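Local coordinates for YlmD (Geobacillus stearothermophilus, PDB 6T1B), which catalyses the phosphorolysis of adenosine, inosine and S-methyl-5'-thioadenosine to ribose 1-phosphates and free purine bases, and also deaminates adenosine, at residues A[23-29]-A[264-270]; A[73-79]-A[116-122]; A[108-114]-A[137-143]. All blocks are in the same frame, centred on the assembly; numbering follows the deposited sequence.

Interaction 1: residues A[23-29]-A[264-270]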
loop_
_atom_site.group_PDB
_atom_site.type_symbol
_atom_site.label_atom_id
_atom_site.label_comp_id
_atom_site.label_asym_id
_atom_site.label_seq_id
_atom_site.Cartn_x
_atom_site.Cartn_y
_atom_site.Cartn_z
ATOM N N GLY A 23 13.494 -3.968 11.066
ATOM C CA GLY A 23 12.924 -4.904 12.018
ATOM C C GLY A 23 11.627 -5.559 11.594
ATOM O O GLY A 23 11.051 -6.334 12.375
ATOM N N ALA A 24 11.174 -5.309 10.373
ATOM C CA ALA A 24 9.910 -5.837 9.899
ATOM C C ALA A 24 10.119 -6.600 8.606
ATOM O O ALA A 24 11.120 -6.432 7.910
ATOM C CB ALA A 24 8.887 -4.730 9.654
ATOM N N VAL A 25 9.148 -7.450 8.315
ATOM C CA VAL A 25 9.025 -8.109 7.027
ATOM C C VAL A 25 8.138 -7.178 6.215
ATOM O O VAL A 25 6.948 -7.072 6.496
ATOM C CB VAL A 25 8.352 -9.474 7.189
ATOM C CG1 VAL A 25 8.199 -10.167 5.860
ATOM C CG2 VAL A 25 9.119 -10.347 8.157
ATOM N N ALA A 26 8.709 -6.477 5.238
ATOM C CA ALA A 26 7.975 -5.431 4.533
ATOM C C ALA A 26 8.383 -5.422 3.067
ATOM O O ALA A 26 9.577 -5.430 2.758
ATOM C CB ALA A 26 8.224 -4.066 5.186
ATOM N N GLY A 27 7.410 -5.379 2.168
ATOM C CA GLY A 27 7.742 -5.388 0.764
ATOM C C GLY A 27 6.507 -5.290 -0.100
ATOM O O GLY A 27 5.388 -5.071 0.376
ATOM N N LEU A 28 6.754 -5.453 -1.399
ATOM C CA LEU A 28 5.706 -5.447 -2.414
ATOM C C LEU A 28 6.085 -6.508 -3.444
ATOM O O LEU A 28 7.241 -6.577 -3.888
ATOM C CB LEU A 28 5.630 -4.096 -3.117
ATOM C CG LEU A 28 4.564 -3.919 -4.198
ATOM C CD1 LEU A 28 3.179 -3.747 -3.607
ATOM C CD2 LEU A 28 4.860 -2.730 -5.087
ATOM N N THR A 29 5.120 -7.354 -3.806
ATOM C CA THR A 29 5.425 -8.388 -4.800
ATOM C C THR A 29 5.541 -7.778 -6.196
ATOM O O THR A 29 5.051 -6.680 -6.455
ATOM C CB THR A 29 4.345 -9.483 -4.808
ATOM O OG1 THR A 29 3.062 -8.935 -5.087
ATOM C CG2 THR A 29 4.294 -10.195 -3.479
ATOM N N MET A 264 -0.558 -6.769 -7.176
ATOM C CA MET A 264 0.552 -7.050 -6.289
ATOM C C MET A 264 0.049 -7.004 -4.843
ATOM O O MET A 264 -0.982 -6.405 -4.552
ATOM C CB MET A 264 1.638 -5.999 -6.437
ATOM C CG MET A 264 2.338 -5.926 -7.787
ATOM S SD MET A 264 1.508 -4.966 -9.061
ATOM C CE MET A 264 1.741 -3.285 -8.462
ATOM N N LEU A 265 0.794 -7.637 -3.942
ATOM C CA LEU A 265 0.506 -7.550 -2.520
ATOM C C LEU A 265 1.597 -6.705 -1.874
ATOM O O LEU A 265 2.791 -7.000 -2.043
ATOM C CB LEU A 265 0.545 -8.918 -1.864
ATOM C CG LEU A 265 -0.106 -9.030 -0.493
ATOM C CD1 LEU A 265 -1.635 -9.067 -0.673
ATOM C CD2 LEU A 265 0.421 -10.209 0.278
ATOM N N ALA A 266 1.183 -5.678 -1.156
ATOM C CA ALA A 266 2.035 -4.983 -0.198
ATOM C C ALA A 266 1.815 -5.637 1.153
ATOM O O ALA A 266 0.688 -6.003 1.508
ATOM C CB ALA A 266 1.641 -3.513 -0.098
ATOM N N PHE A 267 2.895 -5.787 1.908
ATOM C CA PHE A 267 2.776 -6.503 3.165
ATOM C C PHE A 267 3.723 -5.904 4.185
ATOM O O PHE A 267 4.783 -5.362 3.840
ATOM C CB PHE A 267 3.040 -8.002 2.999
ATOM C CG PHE A 267 4.321 -8.308 2.282
ATOM C CD1 PHE A 267 5.517 -8.438 2.969
ATOM C CD2 PHE A 267 4.336 -8.447 0.900
ATOM C CE1 PHE A 267 6.690 -8.712 2.292
ATOM C CE2 PHE A 267 5.512 -8.728 0.238
ATOM C CZ PHE A 267 6.688 -8.833 0.926
ATOM N N ILE A 268 3.307 -5.958 5.440
ATOM C CA ILE A 268 4.199 -5.613 6.547
ATOM C C ILE A 268 3.780 -6.386 7.790
ATOM O O ILE A 268 2.589 -6.502 8.110
ATOM C CB ILE A 268 4.243 -4.089 6.780
ATOM C CG1 ILE A 268 5.300 -3.706 7.823
ATOM C CG2 ILE A 268 2.874 -3.534 7.213
ATOM C CD1 ILE A 268 5.603 -2.203 7.872
ATOM N N GLY A 269 4.775 -6.868 8.527
ATOM C CA GLY A 269 4.540 -7.585 9.768
ATOM C C GLY A 269 5.852 -7.782 10.494
ATOM O O GLY A 269 6.924 -7.519 9.939
ATOM N N ARG A 270 5.759 -8.237 11.730
ATOM C CA ARG A 270 6.933 -8.569 12.521
ATOM C C ARG A 270 6.904 -10.042 12.868
ATOM O O ARG A 270 5.849 -10.593 13.176
ATOM C CB ARG A 270 6.986 -7.707 13.774
ATOM C CG ARG A 270 7.246 -6.260 13.428
ATOM C CD ARG A 270 7.473 -5.392 14.638
ATOM N NE ARG A 270 6.332 -5.393 15.545
ATOM C CZ ARG A 270 6.312 -5.994 16.732
ATOM N NH1 ARG A 270 7.383 -6.652 17.166
ATOM N NH2 ARG A 270 5.234 -5.930 17.501
#
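Phe267 lays its ring over Gly27, its hydrogen-bonded partner on the antiparallel strand. With CG between the backbone N and the carbonyl carbon (chi1 51°), the ring leans from CB across to the neighbouring strand. CG and CD2 lie nearest Gly27 O, CD1 and CE1 approach Gly27 N, and CE2 of Phe267 passes 3.6 Å from Gly27 C. At the tip CZ reaches Gly27 CA; this CH-pi contact, with CA 4.0 Å from the ring centroid of Phe267, works because residue 27 is glycine: a CB there would collide with CZ. Val25 CG1 and Thr29 CG2 flank the ring at CE1 and CE2, while Leu63 and Leu67 of helix 53-67 also pack on it. With an alanine in place of Phe267, the backbone of Gly27 would probably lose its cover and a gap would open between Val25 and Thr29.

The two strands, 25-29 and 264-269, run 174° apart in direction as inner neighbours of a six-stranded mixed sheet. Paired N-H...O bonds join Val25 with Gly269 and Gly27 with Phe267. Near Met264 the pattern changes: Thr29 N still donates to Leu265 O, but Leu265 N turns to the hydroxyl, 2.9 Å from Thr29 OG1 and nearly straight at 168°. On the other face, Leu28 CD1 rests 3.8 Å from Ala266 CB, and Ala26 CB meets Ile268 CG1.

Interaction 2: residues A[73-79]-A[116-122]; sequences RWVCCEQ and GVLLALC. With NOS (inosine), chain B.
Trp74 and Val75 pair in parallel with Leu118 and Leu119, stitched by Leu118 N to Arg73 O, Val75 N to Leu118 O and Ala120 N to Val75 O, before 73-79 leaves the edge of the sheet. On the Trp74 face, Leu118 runs alongside the indole and sets CD2 over the five-membered ring, 3.6 Å from its centroid and 16° off the normal. The indole N-H is spent on Phe69 O, which helps fix the ring's rotation, and Ala120 CB meets Trp74 CE3 obliquely. On the other face Val75 CG2 touches Val117 CG1.

Where the strands part, a water takes over: it accepts from Cys77 N at 2.9 Å and lies within bonding distance of Ala120 O and Gln79 OE1. Beyond it, the extended Gln79 side chain brings its amide to the backbone of Cys122. Gln79 OE1 accepts from Cys122 N at 2.9 Å, in the carbonyl plane on a lone pair, and Gln79 NE2 donates to Cys122 O at 2.9 Å with that oxygen 7° out of the amide plane. Inosine meets the same spot: its C2 is 3.2 Å from Gln79 OE1, and O5' donates to Cys122 O, while Cys122 SG lies 3.6 Å from C6 of the base. The two-point amide grip thus fixes both the flip of Gln79 and a carbonyl shared with the substrate, building one wall of the nucleoside pocket into the strand end.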
loop_
_atom_site.group_PDB
_atom_site.type_symbol
_atom_site.label_atom_id
_atom_site.label_comp_id
_atom_site.label_asym_id
_atom_site.label_seq_id
_atom_site.Cartn_x
_atom_site.Cartn_y
_atom_site.Cartn_z
ATOM N N ARG A 73 -1.533 -16.513 8.868
ATOM C CA ARG A 73 -1.223 -15.390 9.742
ATOM C C ARG A 73 -1.412 -14.030 9.077
ATOM O O ARG A 73 -1.087 -13.003 9.686
ATOM C CB ARG A 73 0.202 -15.529 10.295
ATOM C CG ARG A 73 0.342 -16.703 11.251
ATOM C CD ARG A 73 1.775 -16.947 11.646
ATOM N NE ARG A 73 1.961 -18.324 12.092
ATOM C CZ ARG A 73 3.140 -18.859 12.387
ATOM N NH1 ARG A 73 4.244 -18.129 12.286
ATOM N NH2 ARG A 73 3.209 -20.123 12.780
ATOM N N TRP A 74 -1.956 -13.990 7.864
ATOM C CA TRP A 74 -2.154 -12.726 7.181
ATOM C C TRP A 74 -3.505 -12.135 7.572
ATOM O O TRP A 74 -4.443 -12.874 7.907
ATOM C CB TRP A 74 -2.147 -12.892 5.666
ATOM C CG TRP A 74 -0.929 -13.473 5.050
ATOM C CD1 TRP A 74 0.141 -14.073 5.650
ATOM C CD2 TRP A 74 -0.684 -13.499 3.648
ATOM N NE1 TRP A 74 1.051 -14.481 4.682
ATOM C CE2 TRP A 74 0.550 -14.143 3.449
ATOM C CE3 TRP A 74 -1.387 -13.030 2.536
ATOM C CZ2 TRP A 74 1.079 -14.333 2.171
ATOM C CZ3 TRP A 74 -0.867 -13.254 1.277
ATOM C CH2 TRP A 74 0.352 -13.880 1.113
ATOM N N VAL A 75 -3.627 -10.803 7.459
ATOM C CA VAL A 75 -4.901 -10.107 7.619
ATOM C C VAL A 75 -5.076 -9.173 6.435
ATOM O O VAL A 75 -4.186 -8.373 6.145
ATOM C CB VAL A 75 -4.962 -9.296 8.919
ATOM C CG1 VAL A 75 -6.333 -8.657 9.052
ATOM C CG2 VAL A 75 -4.661 -10.157 10.127
ATOM N N CYS A 76 -6.219 -9.287 5.759
ATOM C CA CYS A 76 -6.569 -8.505 4.592
ATOM C C CYS A 76 -7.829 -7.700 4.892
ATOM O O CYS A 76 -8.598 -8.015 5.817
ATOM C CB CYS A 76 -6.831 -9.438 3.404
ATOM S SG CYS A 76 -5.378 -10.417 2.912
ATOM N N CYS A 77 -8.066 -6.696 4.057
ATOM C CA CYS A 77 -9.258 -5.866 4.173
ATOM C C CYS A 77 -9.927 -5.672 2.823
ATOM O O CYS A 77 -9.372 -5.981 1.770
ATOM C CB CYS A 77 -8.942 -4.525 4.837
ATOM S SG CYS A 77 -7.767 -3.467 3.986
ATOM N N GLU A 78 -11.166 -5.194 2.880
ATOM C CA GLU A 78 -12.001 -5.134 1.692
ATOM C C GLU A 78 -11.471 -4.151 0.669
ATOM O O GLU A 78 -11.655 -4.362 -0.534
ATOM C CB GLU A 78 -13.416 -4.737 2.075
ATOM C CG GLU A 78 -14.386 -4.810 0.945
ATOM C CD GLU A 78 -15.812 -4.447 1.366
ATOM O OE1 GLU A 78 -16.710 -4.511 0.462
ATOM O OE2 GLU A 78 -16.080 -4.128 2.544
ATOM N N GLN A 79 -10.863 -3.051 1.109
ATOM C CA GLN A 79 -10.311 -2.013 0.228
ATOM C C GLN A 79 -11.389 -1.377 -0.649
ATOM O O GLN A 79 -11.442 -1.564 -1.864
ATOM C CB GLN A 79 -9.127 -2.539 -0.586
ATOM C CG GLN A 79 -7.967 -2.974 0.289
ATOM C CD GLN A 79 -6.743 -3.456 -0.469
ATOM O OE1 GLN A 79 -6.228 -4.536 -0.210
ATOM N NE2 GLN A 79 -6.238 -2.620 -1.365
ATOM N N GLY A 116 3.707 -11.555 14.524
ATOM C CA GLY A 116 3.024 -12.731 14.015
ATOM C C GLY A 116 1.796 -12.447 13.185
ATOM O O GLY A 116 1.019 -13.365 12.908
ATOM N N VAL A 117 1.617 -11.216 12.723
ATOM C CA VAL A 117 0.436 -10.781 11.992
ATOM C C VAL A 117 0.931 -10.048 10.752
ATOM O O VAL A 117 1.553 -8.987 10.867
ATOM C CB VAL A 117 -0.432 -9.844 12.857
ATOM C CG1 VAL A 117 -1.601 -9.322 12.066
ATOM C CG2 VAL A 117 -0.880 -10.573 14.100
ATOM N N LEU A 118 0.659 -10.587 9.570
ATOM C CA LEU A 118 1.103 -9.969 8.329
ATOM C C LEU A 118 -0.039 -9.172 7.731
ATOM O O LEU A 118 -1.005 -9.743 7.232
ATOM C CB LEU A 118 1.623 -11.010 7.335
ATOM C CG LEU A 118 2.400 -10.388 6.171
ATOM C CD1 LEU A 118 3.778 -9.901 6.594
ATOM C CD2 LEU A 118 2.494 -11.335 4.976
ATOM N N LEU A 119 0.064 -7.843 7.748
ATOM C CA LEU A 119 -0.918 -7.007 7.083
ATOM C C LEU A 119 -0.673 -7.134 5.590
ATOM O O LEU A 119 0.479 -7.038 5.140
ATOM C CB LEU A 119 -0.753 -5.552 7.515
ATOM C CG LEU A 119 -0.733 -5.362 9.044
ATOM C CD1 LEU A 119 -0.555 -3.877 9.336
ATOM C CD2 LEU A 119 -1.932 -5.901 9.722
ATOM N N ALA A 120 -1.732 -7.301 4.807
ATOM C CA ALA A 120 -1.579 -7.647 3.401
ATOM C C ALA A 120 -2.673 -6.949 2.602
ATOM O O ALA A 120 -3.860 -7.269 2.756
ATOM C CB ALA A 120 -1.643 -9.168 3.249
ATOM N N LEU A 121 -2.269 -6.011 1.729
ATOM C CA LEU A 121 -3.182 -5.227 0.910
ATOM C C LEU A 121 -2.763 -5.308 -0.566
ATOM O O LEU A 121 -1.573 -5.453 -0.872
ATOM C CB LEU A 121 -3.238 -3.759 1.370
ATOM C CG LEU A 121 -4.136 -3.456 2.571
ATOM C CD1 LEU A 121 -3.675 -3.925 3.941
ATOM C CD2 LEU A 121 -4.409 -1.946 2.622
ATOM N N CYS A 122 -3.749 -5.211 -1.456
ATOM C CA CYS A 122 -3.531 -5.384 -2.879
ATOM C C CYS A 122 -3.431 -4.060 -3.609
ATOM O O CYS A 122 -4.163 -3.114 -3.270
ATOM C CB CYS A 122 -4.703 -6.163 -3.465
ATOM S SG CYS A 122 -4.694 -7.924 -3.075
HETATM N N9 NOS B . -9.233 -6.017 -5.382
HETATM C C4 NOS B . -8.867 -6.389 -4.143
HETATM N N3 NOS B . -8.714 -5.659 -2.862
HETATM C C2 NOS B . -8.337 -6.381 -1.679
HETATM N N1 NOS B . -8.101 -7.797 -1.711
HETATM C C6 NOS B . -8.230 -8.543 -2.904
HETATM O O6 NOS B . -8.006 -9.722 -2.868
HETATM C C5 NOS B . -8.635 -7.743 -4.159
HETATM N N7 NOS B . -8.800 -8.146 -5.381
HETATM C C8 NOS B . -9.175 -7.118 -6.140
HETATM C "C5'" NOS B . -7.078 -2.389 -4.555
HETATM O "O5'" NOS B . -6.066 -1.640 -5.223
HETATM C "C4'" NOS B . -8.261 -2.626 -5.458
HETATM O "O4'" NOS B . -8.236 -4.005 -5.888
HETATM C "C1'" NOS B . -9.502 -4.601 -5.690
HETATM C "C2'" NOS B . -10.204 -3.780 -4.613
HETATM O "O2'" NOS B . -11.614 -3.838 -4.784
HETATM C "C3'" NOS B . -9.638 -2.377 -4.840
HETATM O "O3'" NOS B . -10.460 -1.677 -5.790
HETATM O O HOH W 1 -6.338 -6.544 1.780
#

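Interaction 3: residues A[108-114]-A[137-143]. With NOS (inosine), chain B.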
loop_
_atom_site.group_PDB
_atom_site.type_symbol
_atom_site.label_atom_id
_atom_site.label_comp_id
_atom_site.label_asym_id
_atom_site.label_seq_id
_atom_site.Cartn_x
_atom_site.Cartn_y
_atom_site.Cartn_z
ATOM N N ASP A 108 -9.618 0.490 4.291
ATOM C CA ASP A 108 -8.538 0.570 3.343
ATOM C C ASP A 108 -7.177 0.650 4.015
ATOM O O ASP A 108 -6.168 0.802 3.321
ATOM C CB ASP A 108 -8.754 1.761 2.393
ATOM C CG ASP A 108 -9.834 1.461 1.380
ATOM O OD1 ASP A 108 -11.023 1.560 1.772
ATOM O OD2 ASP A 108 -9.440 1.051 0.262
ATOM N N GLY A 109 -7.121 0.534 5.325
ATOM C CA GLY A 109 -5.844 0.435 5.990
ATOM C C GLY A 109 -5.994 -0.393 7.244
ATOM O O GLY A 109 -7.084 -0.523 7.810
ATOM N N LEU A 110 -4.860 -0.926 7.690
ATOM C CA LEU A 110 -4.808 -1.777 8.861
ATOM C C LEU A 110 -3.567 -1.413 9.657
ATOM O O LEU A 110 -2.572 -0.950 9.089
ATOM C CB LEU A 110 -4.668 -3.257 8.492
ATOM C CG LEU A 110 -5.797 -3.853 7.672
ATOM C CD1 LEU A 110 -5.445 -5.253 7.206
ATOM C CD2 LEU A 110 -7.094 -3.817 8.443
ATOM N N TYR A 111 -3.612 -1.648 10.965
ATOM C CA TYR A 111 -2.378 -1.568 11.733
ATOM C C TYR A 111 -2.417 -2.575 12.866
ATOM O O TYR A 111 -3.489 -3.035 13.264
ATOM C CB TYR A 111 -2.075 -0.173 12.275
ATOM C CG TYR A 111 -2.955 0.370 13.369
ATOM C CD1 TYR A 111 -2.605 0.223 14.705
ATOM C CD2 TYR A 111 -4.086 1.107 13.065
ATOM C CE1 TYR A 111 -3.378 0.772 15.709
ATOM C CE2 TYR A 111 -4.848 1.655 14.066
ATOM C CZ TYR A 111 -4.501 1.489 15.370
ATOM O OH TYR A 111 -5.284 2.060 16.352
ATOM N N THR A 112 -1.243 -2.909 13.402
ATOM C CA THR A 112 -1.173 -3.807 14.541
ATOM C C THR A 112 0.073 -3.505 15.358
ATOM O O THR A 112 1.103 -3.077 14.817
ATOM C CB THR A 112 -1.164 -5.275 14.095
ATOM O OG1 THR A 112 -1.232 -6.155 15.219
ATOM C CG2 THR A 112 0.093 -5.607 13.292
ATOM N N ASP A 113 -0.021 -3.755 16.652
ATOM C CA ASP A 113 1.142 -3.689 17.521
ATOM C C ASP A 113 1.611 -5.069 17.972
ATOM O O ASP A 113 2.472 -5.179 18.838
ATOM C CB ASP A 113 0.917 -2.731 18.698
ATOM C CG ASP A 113 -0.143 -3.210 19.664
ATOM O OD1 ASP A 113 -0.697 -4.291 19.448
ATOM O OD2 ASP A 113 -0.423 -2.486 20.649
ATOM N N GLU A 114 1.115 -6.129 17.333
ATOM C CA GLU A 114 1.487 -7.489 17.678
ATOM C C GLU A 114 2.400 -8.076 16.617
ATOM O O GLU A 114 2.290 -7.739 15.438
ATOM C CB GLU A 114 0.239 -8.372 17.831
ATOM C CG GLU A 114 -0.720 -7.853 18.881
ATOM C CD GLU A 114 -1.885 -8.768 19.181
ATOM O OE1 GLU A 114 -2.702 -8.378 20.040
ATOM O OE2 GLU A 114 -1.997 -9.858 18.580
ATOM N N GLY A 137 6.743 -1.049 18.371
ATOM C CA GLY A 137 6.287 -2.283 17.768
ATOM C C GLY A 137 5.008 -2.154 16.968
ATOM O O GLY A 137 4.291 -3.141 16.804
ATOM N N LEU A 138 4.734 -0.985 16.382
ATOM C CA LEU A 138 3.571 -0.771 15.534
ATOM C C LEU A 138 3.983 -0.851 14.079
ATOM O O LEU A 138 5.036 -0.312 13.690
ATOM C CB LEU A 138 2.955 0.613 15.759
ATOM C CG LEU A 138 1.970 0.718 16.911
ATOM C CD1 LEU A 138 1.826 2.134 17.416
ATOM C CD2 LEU A 138 0.627 0.167 16.431
ATOM N N VAL A 139 3.155 -1.514 13.285
ATOM C CA VAL A 139 3.278 -1.456 11.839
ATOM C C VAL A 139 1.894 -1.144 11.291
ATOM O O VAL A 139 0.872 -1.545 11.874
ATOM C CB VAL A 139 3.842 -2.754 11.211
ATOM C CG1 VAL A 139 5.276 -2.993 11.659
ATOM C CG2 VAL A 139 2.937 -3.966 11.508
ATOM N N GLY A 140 1.859 -0.486 10.134
ATOM C CA GLY A 140 0.600 -0.176 9.489
ATOM C C GLY A 140 0.765 -0.182 7.990
ATOM O O GLY A 140 1.880 -0.033 7.466
ATOM N N LEU A 141 -0.371 -0.309 7.307
ATOM C CA LEU A 141 -0.352 -0.313 5.855
ATOM C C LEU A 141 -1.673 0.250 5.371
ATOM O O LEU A 141 -2.753 -0.190 5.801
ATOM C CB LEU A 141 -0.151 -1.750 5.341
ATOM C CG LEU A 141 -0.072 -1.966 3.835
ATOM C CD1 LEU A 141 0.983 -1.126 3.164
ATOM C CD2 LEU A 141 0.172 -3.466 3.589
ATOM N N ALA A 142 -1.601 1.198 4.444
ATOM C CA ALA A 142 -2.782 1.842 3.888
ATOM C C ALA A 142 -2.736 1.871 2.372
ATOM O O ALA A 142 -1.663 1.940 1.768
ATOM C CB ALA A 142 -2.931 3.277 4.426
ATOM N N HIS A 143 -3.933 1.830 1.786
ATOM C CA HIS A 143 -4.184 1.836 0.352
ATOM C C HIS A 143 -4.785 3.192 0.019
ATOM O O HIS A 143 -5.889 3.510 0.466
ATOM C CB HIS A 143 -5.162 0.688 0.062
ATOM C CG HIS A 143 -5.892 0.781 -1.231
ATOM N ND1 HIS A 143 -7.242 1.054 -1.293
ATOM C CD2 HIS A 143 -5.498 0.547 -2.509
ATOM C CE1 HIS A 143 -7.639 1.028 -2.549
ATOM N NE2 HIS A 143 -6.603 0.705 -3.313
HETATM N N9 NOS B . -9.233 -6.017 -5.382
HETATM C C4 NOS B . -8.867 -6.389 -4.143
HETATM N N3 NOS B . -8.714 -5.659 -2.862
HETATM C C2 NOS B . -8.337 -6.381 -1.679
HETATM N N1 NOS B . -8.101 -7.797 -1.711
HETATM C C6 NOS B . -8.230 -8.543 -2.904
HETATM O O6 NOS B . -8.006 -9.722 -2.868
HETATM C C5 NOS B . -8.635 -7.743 -4.159
HETATM N N7 NOS B . -8.800 -8.146 -5.381
HETATM C C8 NOS B . -9.175 -7.118 -6.140
HETATM C "C5'" NOS B . -7.078 -2.389 -4.555
HETATM O "O5'" NOS B . -6.066 -1.640 -5.223
HETATM C "C4'" NOS B . -8.261 -2.626 -5.458
HETATM O "O4'" NOS B . -8.236 -4.005 -5.888
HETATM C "C1'" NOS B . -9.502 -4.601 -5.690
HETATM C "C2'" NOS B . -10.204 -3.780 -4.613
HETATM O "O2'" NOS B . -11.614 -3.838 -4.784
HETATM C "C3'" NOS B . -9.638 -2.377 -4.840
HETATM O "O3'" NOS B . -10.460 -1.677 -5.790
HETATM O O HOH W 2 3.544 -5.119 14.771
#
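Asp108 OD2 accepts a hydrogen bond from His143 ND1 at 2.7 Å, through its anti lone pair and close to the ring plane, the carboxylate and imidazole planes being only 17° apart. His143 CG stands anti to the backbone N (chi1 161°), which brings the ring round to the carboxylate and leaves NE2 for the catalytic zinc, completed by His81 and Cys126. Asp108 has further grips: OD2 also accepts from His81 N, and OD1 from Gly82 N. On the backbone, His143 N donates to Asp108 O at 2.9 Å, starting an antiparallel pairing of strands 109-112 and 138-143 that continues through bonded pairs Leu110-Leu141 and Thr112-Val139.

Between those pairs Gly109 faces Ala142 and Tyr111 faces Gly140, with CA atoms of each pair only 4.0 Å apart; a CB on either glycine would be tight. Tyr111 lies alongside Leu138, whose CD2 comes obliquely to within 3.7 Å of Tyr111 CD1; helix 153-163 covers this face, and Tyr111 OH is hydrogen-bonded to Glu165. On the other face Thr112 CG2 packs on Val139 CG2, while Thr112 OG1 accepts from Glu114 N in an ST turn and is also hydrogen-bonded to Val88 O.

At the metal end, inosine O5' lies 3.1 Å from His143 NE2. With ND1 held by a carboxylate, the imidazole is probably made a better electron-pair donor to zinc, and Asp108, in the second shell, helps fix the ring's rotation.

In the fold
The three contacts lie within 9 to 11 Å of one another, centre to centre. Interactions 1 and 2 share one mixed sheet, in which strand 264-269 sits between 25-29 and 118-123, with 74-75 at the outer edge; Ala266 N to Leu121 O is a probable hydrogen bond joining them. Interaction 3 belongs to the second sheet, packed against the first through contacts such as Ile268 on Gly140 and Leu121 on Asp108. Along the chain, interaction 1 joins near-terminal segments and encloses the other two, whose segments alternate: 73-79, 108-114, 116-122, 137-143. Strand ends of the two sheets, with the loop carrying Gln79, meet where Gln79, Cys122 and His143 gather round inosine and the catalytic zinc.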